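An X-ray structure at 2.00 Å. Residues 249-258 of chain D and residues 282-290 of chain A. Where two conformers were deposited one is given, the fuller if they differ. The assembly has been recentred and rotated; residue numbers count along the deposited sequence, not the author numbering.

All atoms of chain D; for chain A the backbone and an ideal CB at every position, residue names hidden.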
# COMPACT_ATOMS: atom_id res chain seq x y z
N THR D 249 -0.75 -3.29 -25.35
CA THR D 249 -1.24 -2.21 -26.17
C THR D 249 -1.73 -1.06 -25.28
O THR D 249 -1.47 0.10 -25.59
CB THR D 249 -2.31 -2.64 -27.24
OG1 THR D 249 -3.37 -3.38 -26.64
CG2 THR D 249 -1.63 -3.48 -28.31
N GLN D 250 -2.37 -1.38 -24.16
CA GLN D 250 -2.84 -0.37 -23.20
C GLN D 250 -1.68 0.34 -22.54
O GLN D 250 -1.73 1.53 -22.33
CB GLN D 250 -3.69 -1.04 -22.12
CG GLN D 250 -5.02 -1.54 -22.66
CD GLN D 250 -6.00 -0.42 -22.89
OE1 GLN D 250 -6.23 0.42 -22.00
NE2 GLN D 250 -6.59 -0.39 -24.09
N PHE D 251 -0.60 -0.39 -22.27
CA PHE D 251 0.55 0.18 -21.64
C PHE D 251 1.20 1.18 -22.60
O PHE D 251 1.49 2.33 -22.25
CB PHE D 251 1.51 -0.92 -21.18
CG PHE D 251 2.69 -0.41 -20.46
CD1 PHE D 251 2.55 0.09 -19.19
CD2 PHE D 251 3.92 -0.36 -21.07
CE1 PHE D 251 3.63 0.60 -18.53
CE2 PHE D 251 4.98 0.16 -20.40
CZ PHE D 251 4.82 0.62 -19.11
N ILE D 252 1.37 0.77 -23.85
CA ILE D 252 1.95 1.66 -24.83
C ILE D 252 1.05 2.90 -25.08
O ILE D 252 1.54 4.03 -25.16
CB ILE D 252 2.25 0.92 -26.14
CG1 ILE D 252 3.37 -0.11 -25.93
CG2 ILE D 252 2.61 1.94 -27.29
CD1 ILE D 252 3.45 -1.11 -27.06
N LEU D 253 -0.26 2.70 -25.16
CA LEU D 253 -1.19 3.82 -25.31
C LEU D 253 -0.97 4.86 -24.19
O LEU D 253 -0.97 6.05 -24.47
CB LEU D 253 -2.64 3.34 -25.30
CG LEU D 253 -3.77 4.37 -25.28
CD1 LEU D 253 -4.03 4.82 -26.68
CD2 LEU D 253 -5.08 3.85 -24.53
N GLN D 254 -0.83 4.42 -22.95
CA GLN D 254 -0.65 5.36 -21.86
C GLN D 254 0.68 6.09 -21.97
O GLN D 254 0.74 7.29 -21.73
CB GLN D 254 -0.70 4.65 -20.53
CG GLN D 254 -2.07 4.06 -20.26
CD GLN D 254 -2.28 3.70 -18.80
OE1 GLN D 254 -1.34 3.62 -18.04
NE2 GLN D 254 -3.54 3.56 -18.40
N GLY D 255 1.72 5.34 -22.27
CA GLY D 255 3.06 5.88 -22.49
C GLY D 255 3.12 6.93 -23.60
O GLY D 255 3.86 7.92 -23.50
N ILE D 256 2.33 6.70 -24.65
CA ILE D 256 2.25 7.66 -25.74
C ILE D 256 1.45 8.89 -25.33
O ILE D 256 1.88 10.02 -25.56
CB ILE D 256 1.67 6.99 -27.03
CG1 ILE D 256 2.72 6.04 -27.63
CG2 ILE D 256 1.19 8.09 -28.05
CD1 ILE D 256 2.20 5.14 -28.78
N ARG D 257 0.28 8.68 -24.73
CA ARG D 257 -0.56 9.79 -24.26
C ARG D 257 0.12 10.65 -23.24
O ARG D 257 -0.13 11.84 -23.15
CB ARG D 257 -1.85 9.26 -23.67
CG ARG D 257 -2.84 8.84 -24.79
CD ARG D 257 -4.13 8.22 -24.23
NE ARG D 257 -5.03 7.96 -25.35
CZ ARG D 257 -6.29 7.54 -25.22
NH1 ARG D 257 -6.78 7.33 -24.02
NH2 ARG D 257 -7.05 7.37 -26.30
N ALA D 258 0.97 10.04 -22.43
CA ALA D 258 1.76 10.78 -21.42
C ALA D 258 2.70 11.83 -22.02
O ALA D 258 3.16 12.71 -21.28
CB ALA D 258 2.57 9.80 -20.56
N UNK A 282 -3.08 2.58 -9.68
CA UNK A 282 -3.08 2.38 -11.13
C UNK A 282 -4.44 2.67 -11.74
O UNK A 282 -5.47 2.34 -11.17
CB UNK A 282 -2.66 0.95 -11.47
N UNK A 283 -4.44 3.23 -12.93
CA UNK A 283 -5.69 3.54 -13.60
C UNK A 283 -5.72 2.92 -15.03
O UNK A 283 -4.68 2.80 -15.71
CB UNK A 283 -5.88 5.06 -13.66
N UNK A 284 -6.87 2.41 -15.45
CA UNK A 284 -6.95 1.93 -16.83
C UNK A 284 -7.71 3.01 -17.56
O UNK A 284 -8.65 3.59 -17.03
CB UNK A 284 -7.62 0.56 -16.95
N UNK A 285 -7.31 3.28 -18.78
CA UNK A 285 -7.86 4.39 -19.49
C UNK A 285 -9.19 4.11 -20.17
O UNK A 285 -9.38 3.09 -20.81
CB UNK A 285 -6.84 4.86 -20.53
N UNK A 286 -10.09 5.06 -20.03
CA UNK A 286 -11.40 5.03 -20.67
C UNK A 286 -11.56 6.22 -21.68
O UNK A 286 -12.32 6.13 -22.63
CB UNK A 286 -12.49 5.08 -19.60
N UNK A 287 -10.82 7.29 -21.51
CA UNK A 287 -10.89 8.44 -22.42
C UNK A 287 -10.46 8.11 -23.86
O UNK A 287 -9.60 7.25 -24.13
CB UNK A 287 -10.01 9.57 -21.88
N UNK A 288 -11.12 8.74 -24.82
CA UNK A 288 -10.73 8.55 -26.18
C UNK A 288 -10.78 9.78 -27.00
O UNK A 288 -11.52 10.74 -26.72
CB UNK A 288 -11.61 7.48 -26.83
N UNK A 289 -9.96 9.73 -28.03
CA UNK A 289 -9.73 10.94 -28.82
C UNK A 289 -10.85 11.04 -29.83
O UNK A 289 -11.23 10.03 -30.40
CB UNK A 289 -8.36 10.92 -29.51
N UNK A 290 -11.43 12.23 -29.97
CA UNK A 290 -12.34 12.57 -31.08
C UNK A 290 -11.50 13.15 -32.19
O UNK A 290 -10.96 14.25 -32.07
CB UNK A 290 -13.43 13.55 -30.65

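Chain D presents one side of a helix, with Gln D250, Leu D253, Gln D254 and Arg D257 turned toward chain A. The chain A segment is mostly extended, with a break at 286.

At position 282 CB points sideways, with nothing of chain D within 5.5 Å. Many residues would fit, and the phi of -52° also allows proline. It is Pro A282, and it makes no contact.

Position 283 is extended, with CB sideways and 5.5 Å from Gln D254 NE2. The backbone does the work here: Gln D254 NE2 donates to the carbonyl O of 283 at 3.0 Å, nearly straight at 163°. Any residue supplies that oxygen, so the side chain is loosely specified. It is Ile A283. Its side chain comes no closer than 5.4 Å, CG2 to Gln D254 NE2.

At position 284 CB again points sideways, 5.2 Å from Gln D250 OE1. A medium or long side chain, polar or not, could lean toward that glutamine. It is Gln A284. Its CG lies 4.1 Å from Gln D250 OE1, while its own OE1 is hydrogen-bonded elsewhere in the structure.

Position 285 faces the helix. Its CB lies 4.1 Å from Gln D254 NE2, 4.3 Å from Arg D257 NH1 and 4.5 Å from Leu D253 CD2. A flexible, mostly apolar chain would suit the space between these side chains; leucine and methionine are both plausible. It is Met A285, modelled as selenomethionine. It has the largest covered area in the contact, 95 Å². Its CG packs 3.4 Å from Gln D254 NE2, and its SE sits 3.6 Å from Arg D257 CD, at the edge of the guanidinium. A water accepts from its backbone N (2.9 Å) and donates to Gln D250 OE1 (2.6 Å).

Position 286 points away into space free of chain D. Small or polar residues would do. It is Ala A286.

At position 287 CB is sideways, 4.5 Å from Arg D257 NH1. The carbonyl is again the key group: Arg D257 NH1 donates to O of 287 at 2.8 Å, and NH2 adds a weak bond to the same O at 3.4 Å. A small or polar side chain would suit the nearby charge. It is Ser A287; its OG is 3.7 Å from Arg D257 NH1.

At position 288 CB is sideways, 4.6 Å from Arg D257 NH2. At position 289 CB is also sideways, 5.0 Å from Arg D257 NH2. Many residues would fit both, including acidic ones. Tyr A288 leads its ring away. Glu A289 forms no salt bridge with the arginine.

Position 290 is out of reach and unconstrained by chain D. It is Leu A290.

Chain A 282-290: PIQMASYEL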
# COMPACT_ATOMS: atom_id res chain seq x y z
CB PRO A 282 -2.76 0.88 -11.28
CG PRO A 282 -2.04 0.49 -10.04
CD PRO A 282 -2.57 1.40 -8.96
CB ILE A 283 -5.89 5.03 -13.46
CG1 ILE A 283 -6.99 5.54 -14.36
CG2 ILE A 283 -4.52 5.78 -13.61
CD1 ILE A 283 -7.69 6.66 -13.74
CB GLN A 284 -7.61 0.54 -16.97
CG GLN A 284 -8.20 0.22 -18.40
CD GLN A 284 -8.74 -1.21 -18.53
OE1 GLN A 284 -8.68 -2.00 -17.57
NE2 GLN A 284 -9.26 -1.55 -19.71
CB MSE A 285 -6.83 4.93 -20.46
CG MSE A 285 -5.76 5.75 -19.72
SE MSE A 285 -4.65 6.74 -20.95
CE MSE A 285 -5.39 8.43 -20.57
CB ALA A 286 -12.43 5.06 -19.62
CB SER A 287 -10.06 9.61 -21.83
OG SER A 287 -8.78 9.15 -21.49
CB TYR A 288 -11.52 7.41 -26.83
CG TYR A 288 -12.99 7.62 -26.90
CD1 TYR A 288 -13.78 7.33 -25.80
CD2 TYR A 288 -13.58 8.06 -28.06
CE1 TYR A 288 -15.17 7.51 -25.84
CE2 TYR A 288 -14.98 8.24 -28.14
CZ TYR A 288 -15.76 7.95 -27.02
OH TYR A 288 -17.13 8.12 -27.07
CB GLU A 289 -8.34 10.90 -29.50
CG GLU A 289 -8.10 12.08 -30.41
CD GLU A 289 -6.63 12.33 -30.78
OE1 GLU A 289 -5.78 11.45 -30.61
OE2 GLU A 289 -6.35 13.45 -31.25
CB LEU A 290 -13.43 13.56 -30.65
CG LEU A 290 -14.26 13.12 -29.45
CD1 LEU A 290 -15.04 14.26 -28.84
CD2 LEU A 290 -15.18 11.95 -29.88
O HOH W 1 -5.14 1.86 -20.08
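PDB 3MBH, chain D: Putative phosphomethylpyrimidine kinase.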